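Predicted sugar phosphatases of the HAD superfamily (Cytophaga hutchinsonii, PDB 2HX1) probably hydrolyses phosphate esters of sugars, using the magnesium-dependent chemistry characteristic of the haloacid dehalogenase (HAD) superfamily. Local coordinates at residues A[166-171]-A[183-189]; A[14-18]-A[217-223]; A[60-64]-A[76-82]; A[207-211]-A[241-247]. One frame throughout, in Å; residues are numbered along the deposited sequence.

Contact 1: residues A[166-171]-A[183-189]; sequences VANTDN and AIGGVAT
Val-166 (chi1 p) lies over the first turn of helix 184-195, with CG1 3.6 Å from Ala-188 CB and CG2 4.1 Å from Ile-184 CG1. It is the penultimate residue of strand 164-167, which gives way to an inverse gamma turn centred on Asn-168; residues 169 and 170 are again extended, and the loop closes onto the helix start. The CA atoms of Thr-169 and Gly-185 are 4.8 Å apart, those of Asn-171 and Gly-186 only 3.7 Å. So tight a fit needs glycines: a CB on Gly-185 would sit 2.6 Å from Thr-169 OG1, and one on Gly-186 2.1 Å from Asn-171 O. Thr-169 (chi1 p) takes a hydrogen bond at OG1 from Gly-185 N (3.0 Å) and gives one from OG1 to Asp-170 O (2.8 Å). Ala-183, the N-cap residue, bonds through N to Asn-171 O (3.1 Å). Thr-189 (chi1 m) brings OG1 within 2.7 Å of Asn-171 OD1 and 3.0 Å of Gly-185 O. The setting is consistent with the alpha/beta cap domain of HAD phosphatases: Asp-170 points away from the helix, and its N hydrogen-bonds a buffer sulfonate near the magnesium. Polar bonds from loop to helix start, backed by apolar packing, are consistent with a loop held in a defined conformation beside the metal pocket.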
loop_
_atom_site.group_PDB
_atom_site.type_symbol
_atom_site.label_atom_id
_atom_site.label_comp_id
_atom_site.label_asym_id
_atom_site.label_seq_id
_atom_site.Cartn_x
_atom_site.Cartn_y
_atom_site.Cartn_z
ATOM N N VAL A 166 -11.640 -14.385 6.498
ATOM C CA VAL A 166 -12.420 -13.408 7.255
ATOM C C VAL A 166 -13.564 -12.897 6.376
ATOM O O VAL A 166 -13.434 -12.873 5.161
ATOM C CB VAL A 166 -11.493 -12.209 7.738
ATOM C CG1 VAL A 166 -10.947 -11.385 6.541
ATOM C CG2 VAL A 166 -12.231 -11.291 8.741
ATOM N N ALA A 167 -14.665 -12.478 6.998
ATOM C CA ALA A 167 -15.725 -11.692 6.337
ATOM C C ALA A 167 -15.169 -10.313 5.996
ATOM O O ALA A 167 -14.472 -9.704 6.813
ATOM C CB ALA A 167 -16.922 -11.515 7.257
ATOM N N ASN A 168 -15.507 -9.816 4.819
ATOM C CA ASN A 168 -14.965 -8.553 4.327
ATOM C C ASN A 168 -15.680 -7.370 4.959
ATOM O O ASN A 168 -16.298 -6.562 4.260
ATOM C CB ASN A 168 -15.091 -8.481 2.813
ATOM C CG ASN A 168 -14.258 -7.373 2.224
ATOM O OD1 ASN A 168 -13.131 -7.171 2.637
ATOM N ND2 ASN A 168 -14.808 -6.651 1.259
ATOM N N THR A 169 -15.587 -7.245 6.277
ATOM C CA THR A 169 -16.313 -6.182 6.950
ATOM C C THR A 169 -15.505 -4.897 6.751
ATOM O O THR A 169 -14.356 -4.915 6.277
ATOM C CB THR A 169 -16.519 -6.470 8.465
ATOM O OG1 THR A 169 -15.301 -6.237 9.180
ATOM C CG2 THR A 169 -17.013 -7.930 8.732
ATOM N N ASP A 170 -16.123 -3.779 7.097
ATOM C CA ASP A 170 -15.423 -2.516 7.154
ATOM C C ASP A 170 -14.319 -2.705 8.194
ATOM O O ASP A 170 -14.434 -3.564 9.049
ATOM C CB ASP A 170 -16.390 -1.384 7.570
ATOM C CG ASP A 170 -17.573 -1.189 6.575
ATOM O OD1 ASP A 170 -17.330 -1.182 5.337
ATOM O OD2 ASP A 170 -18.736 -1.006 7.050
ATOM N N ASN A 171 -13.255 -1.908 8.113
ATOM C CA ASN A 171 -12.184 -1.975 9.106
ATOM C C ASN A 171 -12.608 -1.525 10.475
ATOM O O ASN A 171 -12.016 -1.950 11.431
ATOM C CB ASN A 171 -11.003 -1.117 8.698
ATOM C CG ASN A 171 -10.214 -1.721 7.624
ATOM O OD1 ASN A 171 -10.134 -2.949 7.511
ATOM N ND2 ASN A 171 -9.608 -0.873 6.796
ATOM N N ALA A 183 -13.239 -3.567 13.727
ATOM C CA ALA A 183 -14.075 -4.727 13.390
ATOM C C ALA A 183 -13.172 -5.860 13.004
ATOM O O ALA A 183 -11.964 -5.672 12.843
ATOM C CB ALA A 183 -15.022 -4.425 12.243
ATOM N N ILE A 184 -13.753 -7.046 12.849
ATOM C CA ILE A 184 -12.956 -8.254 12.570
ATOM C C ILE A 184 -12.170 -8.114 11.236
ATOM O O ILE A 184 -11.009 -8.541 11.126
ATOM C CB ILE A 184 -13.811 -9.532 12.679
ATOM C CG1 ILE A 184 -12.913 -10.774 12.752
ATOM C CG2 ILE A 184 -14.895 -9.616 11.533
ATOM C CD1 ILE A 184 -11.912 -10.805 13.982
ATOM N N GLY A 185 -12.779 -7.445 10.247
ATOM C CA GLY A 185 -12.092 -7.172 8.986
ATOM C C GLY A 185 -10.902 -6.293 9.199
ATOM O O GLY A 185 -9.886 -6.411 8.511
ATOM N N GLY A 186 -11.020 -5.397 10.160
ATOM C CA GLY A 186 -9.928 -4.494 10.517
ATOM C C GLY A 186 -8.819 -5.240 11.215
ATOM O O GLY A 186 -7.660 -4.972 10.984
ATOM N N VAL A 187 -9.176 -6.193 12.062
ATOM C CA VAL A 187 -8.179 -7.065 12.669
ATOM C C VAL A 187 -7.382 -7.823 11.591
ATOM O O VAL A 187 -6.167 -7.955 11.696
ATOM C CB VAL A 187 -8.826 -8.043 13.676
ATOM C CG1 VAL A 187 -7.811 -9.100 14.194
ATOM C CG2 VAL A 187 -9.405 -7.270 14.820
ATOM N N ALA A 188 -8.069 -8.348 10.573
ATOM C CA ALA A 188 -7.391 -8.995 9.456
ATOM C C ALA A 188 -6.476 -7.991 8.777
ATOM O O ALA A 188 -5.334 -8.311 8.491
ATOM C CB ALA A 188 -8.421 -9.577 8.453
ATOM N N THR A 189 -6.981 -6.779 8.523
ATOM C CA THR A 189 -6.194 -5.731 7.882
ATOM C C THR A 189 -4.888 -5.462 8.651
ATOM O O THR A 189 -3.820 -5.286 8.045
ATOM C CB THR A 189 -7.022 -4.425 7.740
ATOM O OG1 THR A 189 -8.113 -4.644 6.832
ATOM C CG2 THR A 189 -6.167 -3.283 7.228
#

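Contact 2: residues A[14-18]-A[217-223]; sequences YKCIF and LRQKMEI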
loop_
_atom_site.group_PDB
_atom_site.type_symbol
_atom_site.label_atom_id
_atom_site.label_comp_id
_atom_site.label_asym_id
_atom_site.label_seq_id
_atom_site.Cartn_x
_atom_site.Cartn_y
_atom_site.Cartn_z
ATOM N N TYR A 14 -38.724 -2.175 -9.135
ATOM C CA TYR A 14 -37.938 -3.343 -8.715
ATOM C C TYR A 14 -38.768 -4.513 -8.245
ATOM O O TYR A 14 -39.769 -4.334 -7.588
ATOM C CB TYR A 14 -36.954 -2.912 -7.622
ATOM C CG TYR A 14 -36.032 -1.842 -8.135
ATOM C CD1 TYR A 14 -35.085 -2.135 -9.091
ATOM C CD2 TYR A 14 -36.136 -0.532 -7.687
ATOM C CE1 TYR A 14 -34.248 -1.162 -9.583
ATOM C CE2 TYR A 14 -35.313 0.456 -8.178
ATOM C CZ TYR A 14 -34.370 0.140 -9.136
ATOM O OH TYR A 14 -33.537 1.130 -9.623
ATOM N N LYS A 15 -38.300 -5.716 -8.570
ATOM C CA LYS A 15 -38.934 -6.959 -8.158
ATOM C C LYS A 15 -38.371 -7.495 -6.838
ATOM O O LYS A 15 -39.052 -8.224 -6.137
ATOM C CB LYS A 15 -38.813 -7.987 -9.290
ATOM C CG LYS A 15 -39.614 -7.555 -10.520
ATOM C CD LYS A 15 -39.537 -8.571 -11.653
ATOM C CE LYS A 15 -40.103 -8.031 -12.957
ATOM N NZ LYS A 15 -39.664 -8.833 -14.179
ATOM N N CYS A 16 -37.138 -7.119 -6.489
ATOM C CA CYS A 16 -36.584 -7.480 -5.172
ATOM C C CYS A 16 -35.621 -6.429 -4.685
ATOM O O CYS A 16 -34.938 -5.794 -5.491
ATOM C CB CYS A 16 -35.876 -8.821 -5.239
ATOM S SG CYS A 16 -35.487 -9.536 -3.631
ATOM N N ILE A 17 -35.614 -6.202 -3.371
ATOM C CA ILE A 17 -34.651 -5.310 -2.741
ATOM C C ILE A 17 -33.609 -6.166 -2.012
ATOM O O ILE A 17 -33.957 -7.148 -1.345
ATOM C CB ILE A 17 -35.344 -4.314 -1.723
ATOM C CG1 ILE A 17 -36.636 -3.736 -2.305
ATOM C CG2 ILE A 17 -34.419 -3.160 -1.337
ATOM C CD1 ILE A 17 -36.403 -2.873 -3.552
ATOM N N PHE A 18 -32.336 -5.823 -2.175
ATOM C CA PHE A 18 -31.271 -6.313 -1.295
ATOM C C PHE A 18 -30.848 -5.176 -0.356
ATOM O O PHE A 18 -30.473 -4.114 -0.812
ATOM C CB PHE A 18 -30.018 -6.796 -2.062
ATOM C CG PHE A 18 -30.256 -7.947 -3.028
ATOM C CD1 PHE A 18 -31.430 -8.668 -3.051
ATOM C CD2 PHE A 18 -29.241 -8.343 -3.887
ATOM C CE1 PHE A 18 -31.605 -9.725 -3.939
ATOM C CE2 PHE A 18 -29.440 -9.382 -4.793
ATOM C CZ PHE A 18 -30.605 -10.078 -4.789
ATOM N N LEU A 217 -34.650 -16.219 -6.765
ATOM C CA LEU A 217 -35.730 -15.421 -7.347
ATOM C C LEU A 217 -36.105 -15.969 -8.723
ATOM O O LEU A 217 -37.278 -16.119 -9.069
ATOM C CB LEU A 217 -35.348 -13.932 -7.406
ATOM C CG LEU A 217 -35.265 -13.203 -6.041
ATOM C CD1 LEU A 217 -34.372 -11.962 -6.102
ATOM C CD2 LEU A 217 -36.633 -12.876 -5.482
ATOM N N ARG A 218 -35.099 -16.320 -9.501
ATOM C CA ARG A 218 -35.336 -16.864 -10.814
ATOM C C ARG A 218 -36.152 -18.143 -10.798
ATOM O O ARG A 218 -36.839 -18.423 -11.801
ATOM C CB ARG A 218 -34.013 -17.083 -11.566
ATOM C CG ARG A 218 -33.474 -15.806 -12.183
ATOM C CD ARG A 218 -32.213 -16.062 -13.026
ATOM N NE ARG A 218 -32.505 -16.674 -14.331
ATOM C CZ ARG A 218 -32.964 -16.027 -15.417
ATOM N NH1 ARG A 218 -33.220 -14.722 -15.393
ATOM N NH2 ARG A 218 -33.182 -16.711 -16.549
ATOM N N GLN A 219 -36.107 -18.902 -9.690
ATOM C CA GLN A 219 -36.906 -20.136 -9.580
ATOM C C GLN A 219 -38.414 -19.884 -9.417
ATOM O O GLN A 219 -39.216 -20.835 -9.455
ATOM C CB GLN A 219 -36.422 -21.027 -8.422
ATOM C CG GLN A 219 -35.041 -21.633 -8.639
ATOM C CD GLN A 219 -34.523 -22.380 -7.395
ATOM O OE1 GLN A 219 -33.330 -22.322 -7.067
ATOM N NE2 GLN A 219 -35.428 -23.075 -6.693
ATOM N N LYS A 220 -38.811 -18.647 -9.159
ATOM C CA LYS A 220 -40.219 -18.357 -8.944
ATOM C C LYS A 220 -40.754 -17.170 -9.749
ATOM O O LYS A 220 -41.943 -16.885 -9.711
ATOM C CB LYS A 220 -40.523 -18.171 -7.451
ATOM C CG LYS A 220 -39.779 -17.041 -6.797
ATOM C CD LYS A 220 -40.273 -16.844 -5.354
ATOM C CE LYS A 220 -39.376 -15.847 -4.584
ATOM N NZ LYS A 220 -39.988 -15.383 -3.291
HETATM N N MSE A 221 -39.908 -16.490 -10.505
HETATM C CA MSE A 221 -40.394 -15.368 -11.295
HETATM C C MSE A 221 -39.483 -15.004 -12.433
HETATM O O MSE A 221 -38.309 -15.365 -12.448
HETATM C CB MSE A 221 -40.551 -14.121 -10.421
HETATM C CG MSE A 221 -39.230 -13.480 -9.997
HETATM SE SE MSE A 221 -39.566 -12.069 -8.627
HETATM C CE MSE A 221 -39.937 -13.271 -7.159
ATOM N N GLU A 222 -40.024 -14.237 -13.373
ATOM C CA GLU A 222 -39.196 -13.594 -14.382
ATOM C C GLU A 222 -38.538 -12.353 -13.772
ATOM O O GLU A 222 -39.189 -11.413 -13.365
ATOM C CB GLU A 222 -39.989 -13.183 -15.633
ATOM C CG GLU A 222 -39.094 -12.667 -16.751
ATOM C CD GLU A 222 -39.855 -11.994 -17.889
ATOM O OE1 GLU A 222 -40.974 -11.470 -17.662
ATOM O OE2 GLU A 222 -39.309 -11.978 -19.023
ATOM N N ILE A 223 -37.226 -12.356 -13.751
ATOM C CA ILE A 223 -36.504 -11.274 -13.142
ATOM C C ILE A 223 -35.158 -11.130 -13.809
ATOM O O ILE A 223 -34.492 -12.122 -14.136
ATOM C CB ILE A 223 -36.370 -11.456 -11.611
ATOM C CG1 ILE A 223 -35.679 -10.230 -10.979
ATOM C CG2 ILE A 223 -35.666 -12.753 -11.239
ATOM C CD1 ILE A 223 -35.977 -10.125 -9.521
HETATM O O HOH W 1 -41.778 -9.000 -16.134
#
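Residues 16-18 run as an extended strand, entered through Lys-15, whose psi of -24° breaks the extended run. Opposite, the chain leaves helix 208-218, turns with Lys-220 N bonded to Leu-217 O (3.0 Å), and becomes extended from Met-221 to Ile-223. The backbones stay well apart, with CA atoms 7.0 Å from each other at Lys-15 and Ile-223 and 8.3 Å at Cys-16 and Leu-217, so side chains fill the gap. Leu-217 CD1 lies 3.6 Å from Cys-16 CB and 4.2 Å from Phe-18 CE1, at the edge of that ring. Ile-223 CD1 packs 3.6 Å from Lys-15 CB, which also has the selenium of Met-221, a selenomethionine, at 4.2 Å. Nearer the surface, Lys-15 NZ donates to Glu-222 O (2.7 Å), and one water joins Lys-15 NZ (2.9 Å) to Glu-222 OE1 (3.0 Å). The ammonium group has its salt bridge with Glu-227. Strand 16-19 leads directly to Asp-20, a magnesium ligand, in the central strand position usual for HAD enzymes. The chemistry is therefore graded: an apolar seam lines the inner strand, while one lysine ties its outer end to the opposing backbone directly and to a carboxylate through water.

Contact 3: residues A[60-64]-A[76-82]; sequences PEQLA and TADKIIS
Pro-60 opens the helical segment 60-64, which passes strand 80-82 at 8.7 Å between axes with a crossing angle of 126°. Its CB reaches Ala-77 CB (4.4 Å) and Ile-80 CB (4.5 Å). At Glu-61 the backbones come nearest, its CA 4.8 Å from that of Ala-77 and 3.7 Å from Ala-77 CB, although the glutamate's own CB points away. Leu-63 (chi1 m, chi2 t) places CD1 3.7 Å from Ile-80 CG2 and 4.0 Å from Ser-82 CB. Ala-64 CB fits against Ala-77 N (3.6 Å) and Ile-80 CD1 (3.9 Å). On the other side, residues 77-79 form a 3-10 turn before the strand, and Ile-80 (chi1 m, chi2 t) extends toward the helix. No hydrogen bond links the segments. This is the helix-to-strand packing of a beta-alpha-beta unit: strand 48-53, helix 60-69 and strand 80-82, the last an outermost strand of the six-stranded parallel sheet, beside 48-53. Ile-81, pointing away from this helix, packs on helix 208-218.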
loop_
_atom_site.group_PDB
_atom_site.type_symbol
_atom_site.label_atom_id
_atom_site.label_comp_id
_atom_site.label_asym_id
_atom_site.label_seq_id
_atom_site.Cartn_x
_atom_site.Cartn_y
_atom_site.Cartn_z
ATOM N N PRO A 60 -27.505 -17.159 10.386
ATOM C CA PRO A 60 -28.693 -16.412 9.908
ATOM C C PRO A 60 -29.869 -16.439 10.889
ATOM O O PRO A 60 -30.544 -15.425 11.070
ATOM C CB PRO A 60 -29.062 -17.127 8.614
ATOM C CG PRO A 60 -27.769 -17.679 8.122
ATOM C CD PRO A 60 -27.045 -18.139 9.384
ATOM N N GLU A 61 -30.073 -17.586 11.531
ATOM C CA GLU A 61 -31.111 -17.770 12.565
ATOM C C GLU A 61 -30.927 -16.816 13.742
ATOM O O GLU A 61 -31.886 -16.229 14.213
ATOM C CB GLU A 61 -31.111 -19.239 13.084
ATOM C CG GLU A 61 -31.239 -20.341 11.958
ATOM C CD GLU A 61 -29.862 -20.897 11.420
ATOM O OE1 GLU A 61 -29.336 -21.911 11.975
ATOM O OE2 GLU A 61 -29.325 -20.345 10.432
ATOM N N GLN A 62 -29.684 -16.665 14.198
ATOM C CA GLN A 62 -29.326 -15.729 15.282
ATOM C C GLN A 62 -29.360 -14.291 14.827
ATOM O O GLN A 62 -29.772 -13.430 15.578
ATOM C CB GLN A 62 -27.937 -16.052 15.861
ATOM C CG GLN A 62 -27.909 -17.312 16.744
ATOM C CD GLN A 62 -26.472 -17.729 17.189
ATOM O OE1 GLN A 62 -25.538 -17.889 16.351
ATOM N NE2 GLN A 62 -26.297 -17.908 18.509
ATOM N N LEU A 63 -28.943 -14.023 13.594
ATOM C CA LEU A 63 -29.080 -12.691 13.013
ATOM C C LEU A 63 -30.553 -12.276 12.948
ATOM O O LEU A 63 -30.884 -11.130 13.269
ATOM C CB LEU A 63 -28.445 -12.660 11.612
ATOM C CG LEU A 63 -26.932 -12.836 11.471
ATOM C CD1 LEU A 63 -26.573 -12.933 9.969
ATOM C CD2 LEU A 63 -26.248 -11.662 12.125
ATOM N N ALA A 64 -31.428 -13.207 12.558
ATOM C CA ALA A 64 -32.884 -12.949 12.535
ATOM C C ALA A 64 -33.446 -12.748 13.939
ATOM O O ALA A 64 -34.287 -11.877 14.142
ATOM C CB ALA A 64 -33.658 -14.070 11.804
ATOM N N THR A 76 -37.152 -12.960 8.643
ATOM C CA THR A 76 -36.963 -14.370 8.929
ATOM C C THR A 76 -35.560 -14.790 8.480
ATOM O O THR A 76 -34.936 -14.100 7.669
ATOM C CB THR A 76 -38.064 -15.224 8.211
ATOM O OG1 THR A 76 -38.131 -14.880 6.824
ATOM C CG2 THR A 76 -39.409 -14.938 8.784
ATOM N N ALA A 77 -35.067 -15.912 9.015
ATOM C CA ALA A 77 -33.716 -16.368 8.722
ATOM C C ALA A 77 -33.533 -16.678 7.243
ATOM O O ALA A 77 -32.427 -16.577 6.728
ATOM C CB ALA A 77 -33.353 -17.599 9.585
ATOM N N ASP A 78 -34.603 -17.077 6.561
ATOM C CA ASP A 78 -34.535 -17.335 5.104
ATOM C C ASP A 78 -34.283 -16.058 4.281
ATOM O O ASP A 78 -33.885 -16.126 3.112
ATOM C CB ASP A 78 -35.798 -18.074 4.597
ATOM C CG ASP A 78 -37.047 -17.221 4.660
ATOM O OD1 ASP A 78 -37.306 -16.651 5.727
ATOM O OD2 ASP A 78 -37.770 -17.105 3.643
ATOM N N LYS A 79 -34.504 -14.901 4.880
ATOM C CA LYS A 79 -34.318 -13.638 4.171
ATOM C C LYS A 79 -32.922 -13.063 4.390
ATOM O O LYS A 79 -32.582 -12.050 3.783
ATOM C CB LYS A 79 -35.348 -12.616 4.631
ATOM C CG LYS A 79 -36.790 -13.118 4.629
ATOM C CD LYS A 79 -37.666 -12.548 3.529
ATOM C CE LYS A 79 -39.171 -12.804 3.842
ATOM N NZ LYS A 79 -39.632 -12.437 5.253
ATOM N N ILE A 80 -32.138 -13.696 5.271
ATOM C CA ILE A 80 -30.802 -13.227 5.604
ATOM C C ILE A 80 -29.720 -14.049 4.896
ATOM O O ILE A 80 -29.492 -15.229 5.193
ATOM C CB ILE A 80 -30.576 -13.212 7.118
ATOM C CG1 ILE A 80 -31.701 -12.409 7.803
ATOM C CG2 ILE A 80 -29.219 -12.598 7.450
ATOM C CD1 ILE A 80 -31.499 -12.113 9.243
ATOM N N ILE A 81 -29.056 -13.402 3.958
ATOM C CA ILE A 81 -27.942 -14.001 3.248
ATOM C C ILE A 81 -26.666 -13.368 3.781
ATOM O O ILE A 81 -26.453 -12.178 3.644
ATOM C CB ILE A 81 -28.033 -13.749 1.729
ATOM C CG1 ILE A 81 -29.416 -14.153 1.177
ATOM C CG2 ILE A 81 -26.910 -14.499 1.034
ATOM C CD1 ILE A 81 -29.738 -13.528 -0.212
ATOM N N SER A 82 -25.813 -14.177 4.384
ATOM C CA SER A 82 -24.682 -13.688 5.127
ATOM C C SER A 82 -23.400 -14.304 4.607
ATOM O O SER A 82 -23.407 -15.459 4.171
ATOM C CB SER A 82 -24.919 -14.139 6.577
ATOM O OG SER A 82 -23.739 -14.185 7.333
#

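Contact 4: residues A[207-211]-A[241-247]; sequences SQMFM and GGNKFGL
Two helices of the HAD core meet here around a buried phenylalanine pair, the start of helix 208-218 packing on the end of helix 235-245, whose own strand 228-232 leads to the magnesium ligand Asp-233. The closest CA atoms, of Ser-207 and Phe-245, are 6.3 Å apart. Phe-245 (chi1 t) points at the first helix: Phe-210 CB sits over its ring, 3.9 Å from the centroid, Ser-207 CB is 3.5 Å from Phe-245 CD1, and the selenomethionine Met-211 (chi1 t, chi2 p) makes a Met-aromatic contact at the ring edge, its SE 5.3 Å from the centroid. Phe-210 (chi1 m) brings CE2 to 3.4 Å from Gly-241 O, at its ring edge, while Leu-247 CD1 covers one face, 3.9 Å from the centroid. The two rings lie obliquely, centroids 5.8 Å apart and planes at 40°. Gly-246, with phi 102°, ends the second helix in a Schellman motif, with Leu-247 N bonded to Gly-242 O (2.9 Å) and Gly-246 N to Asn-243 O (3.0 Å). Lys-244 makes a salt bridge with Asp-206 of the third subunit. Paired helices, with Phe-210 and the post-helical Leu-247 resting on strand 228-232, are typical of a Rossmann-like alpha/beta fold.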
loop_
_atom_site.group_PDB
_atom_site.type_symbol
_atom_site.label_atom_id
_atom_site.label_comp_id
_atom_site.label_asym_id
_atom_site.label_seq_id
_atom_site.Cartn_x
_atom_site.Cartn_y
_atom_site.Cartn_z
ATOM N N SER A 207 -19.651 -11.386 -5.526
ATOM C CA SER A 207 -20.986 -11.548 -6.089
ATOM C C SER A 207 -21.660 -12.884 -5.771
ATOM O O SER A 207 -22.776 -13.134 -6.273
ATOM C CB SER A 207 -20.914 -11.385 -7.595
ATOM O OG SER A 207 -20.247 -12.483 -8.182
ATOM N N GLN A 208 -21.017 -13.737 -4.954
ATOM C CA GLN A 208 -21.591 -15.060 -4.656
ATOM C C GLN A 208 -22.918 -14.970 -3.954
ATOM O O GLN A 208 -23.830 -15.713 -4.284
ATOM C CB GLN A 208 -20.639 -15.980 -3.859
ATOM C CG GLN A 208 -19.371 -16.408 -4.640
ATOM C CD GLN A 208 -18.661 -17.637 -4.043
ATOM O OE1 GLN A 208 -19.186 -18.742 -4.098
ATOM N NE2 GLN A 208 -17.462 -17.438 -3.480
HETATM N N MSE A 209 -23.044 -14.058 -2.998
HETATM C CA MSE A 209 -24.287 -13.969 -2.228
HETATM C C MSE A 209 -25.434 -13.480 -3.110
HETATM O O MSE A 209 -26.587 -14.023 -3.033
HETATM C CB MSE A 209 -24.133 -13.075 -1.018
HETATM C CG MSE A 209 -23.378 -13.724 0.133
HETATM SE SE MSE A 209 -23.307 -12.526 1.667
HETATM C CE MSE A 209 -22.389 -10.967 0.965
ATOM N N PHE A 210 -25.107 -12.473 -3.936
ATOM C CA PHE A 210 -26.038 -11.922 -4.916
ATOM C C PHE A 210 -26.512 -13.033 -5.825
ATOM O O PHE A 210 -27.685 -13.153 -6.094
ATOM C CB PHE A 210 -25.388 -10.851 -5.807
ATOM C CG PHE A 210 -24.932 -9.598 -5.085
ATOM C CD1 PHE A 210 -25.578 -9.117 -3.968
ATOM C CD2 PHE A 210 -23.841 -8.890 -5.567
ATOM C CE1 PHE A 210 -25.142 -7.942 -3.340
ATOM C CE2 PHE A 210 -23.393 -7.745 -4.948
ATOM C CZ PHE A 210 -24.048 -7.258 -3.828
HETATM N N MSE A 211 -25.590 -13.845 -6.306
HETATM C CA MSE A 211 -25.930 -14.908 -7.237
HETATM C C MSE A 211 -26.876 -15.954 -6.601
HETATM O O MSE A 211 -27.765 -16.500 -7.250
HETATM C CB MSE A 211 -24.640 -15.559 -7.741
HETATM C CG MSE A 211 -24.867 -16.616 -8.798
HETATM SE SE MSE A 211 -25.969 -16.036 -10.384
HETATM C CE MSE A 211 -24.614 -15.231 -11.653
ATOM N N GLY A 241 -20.039 -3.561 -5.330
ATOM C CA GLY A 241 -20.442 -4.956 -5.434
ATOM C C GLY A 241 -21.677 -5.128 -6.280
ATOM O O GLY A 241 -21.677 -5.897 -7.226
ATOM N N GLY A 242 -22.737 -4.387 -5.953
ATOM C CA GLY A 242 -23.989 -4.421 -6.730
ATOM C C GLY A 242 -23.804 -4.031 -8.191
ATOM O O GLY A 242 -24.289 -4.703 -9.094
ATOM N N ASN A 243 -23.113 -2.931 -8.428
ATOM C CA ASN A 243 -22.903 -2.449 -9.797
ATOM C C ASN A 243 -22.187 -3.482 -10.695
ATOM O O ASN A 243 -22.620 -3.787 -11.815
ATOM C CB ASN A 243 -22.091 -1.159 -9.731
ATOM C CG ASN A 243 -22.935 0.054 -9.442
ATOM O OD1 ASN A 243 -24.157 -0.001 -9.483
ATOM N ND2 ASN A 243 -22.273 1.181 -9.185
ATOM N N LYS A 244 -21.104 -4.045 -10.177
ATOM C CA LYS A 244 -20.353 -5.041 -10.923
ATOM C C LYS A 244 -21.205 -6.249 -11.298
ATOM O O LYS A 244 -21.013 -6.824 -12.352
ATOM C CB LYS A 244 -19.130 -5.498 -10.123
ATOM C CG LYS A 244 -18.063 -4.485 -9.963
ATOM C CD LYS A 244 -16.854 -5.063 -9.201
ATOM C CE LYS A 244 -16.022 -6.057 -10.072
ATOM N NZ LYS A 244 -14.784 -6.510 -9.334
ATOM N N PHE A 245 -22.133 -6.633 -10.425
ATOM C CA PHE A 245 -22.996 -7.779 -10.678
ATOM C C PHE A 245 -24.152 -7.448 -11.609
ATOM O O PHE A 245 -24.822 -8.353 -12.070
ATOM C CB PHE A 245 -23.574 -8.314 -9.375
ATOM C CG PHE A 245 -24.251 -9.637 -9.515
ATOM C CD1 PHE A 245 -23.513 -10.768 -9.855
ATOM C CD2 PHE A 245 -25.597 -9.779 -9.300
ATOM C CE1 PHE A 245 -24.127 -11.999 -9.995
ATOM C CE2 PHE A 245 -26.231 -11.025 -9.441
ATOM C CZ PHE A 245 -25.492 -12.134 -9.771
ATOM N N GLY A 246 -24.398 -6.177 -11.882
ATOM C CA GLY A 246 -25.495 -5.774 -12.764
ATOM C C GLY A 246 -26.722 -5.268 -12.032
ATOM O O GLY A 246 -27.712 -4.882 -12.664
ATOM N N LEU A 247 -26.672 -5.243 -10.702
ATOM C CA LEU A 247 -27.834 -4.780 -9.924
ATOM C C LEU A 247 -27.943 -3.261 -10.035
ATOM O O LEU A 247 -26.953 -2.585 -10.283
ATOM C CB LEU A 247 -27.711 -5.189 -8.453
ATOM C CG LEU A 247 -27.467 -6.669 -8.139
ATOM C CD1 LEU A 247 -27.316 -6.880 -6.628
ATOM C CD2 LEU A 247 -28.619 -7.513 -8.715
#

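Contacts 2, 3 and 4 serve the six-stranded core sheet, whereas contact 1 belongs to the five-stranded one, its centre about 20 Å or more from the others. Contacts 2 and 4 share helix 208-218 and merge into one apolar layer, since Phe-18 CD2 touches both Leu-247 CD1 and Phe-210 CD1 at 3.7 Å. Strand 80-82 of contact 3 reaches that helix too, but through Ile-81 CG2 on Met-209 CG (3.7 Å), a side chain turned away from helix 60-64. Chemistry follows place: the buried contacts 3 and 4 have no hydrogen bond across their segments, contact 2 adds a lysine and a water where it nears the surface, and contact 1, though buried, combines polar bonds with packing beside the metal pocket.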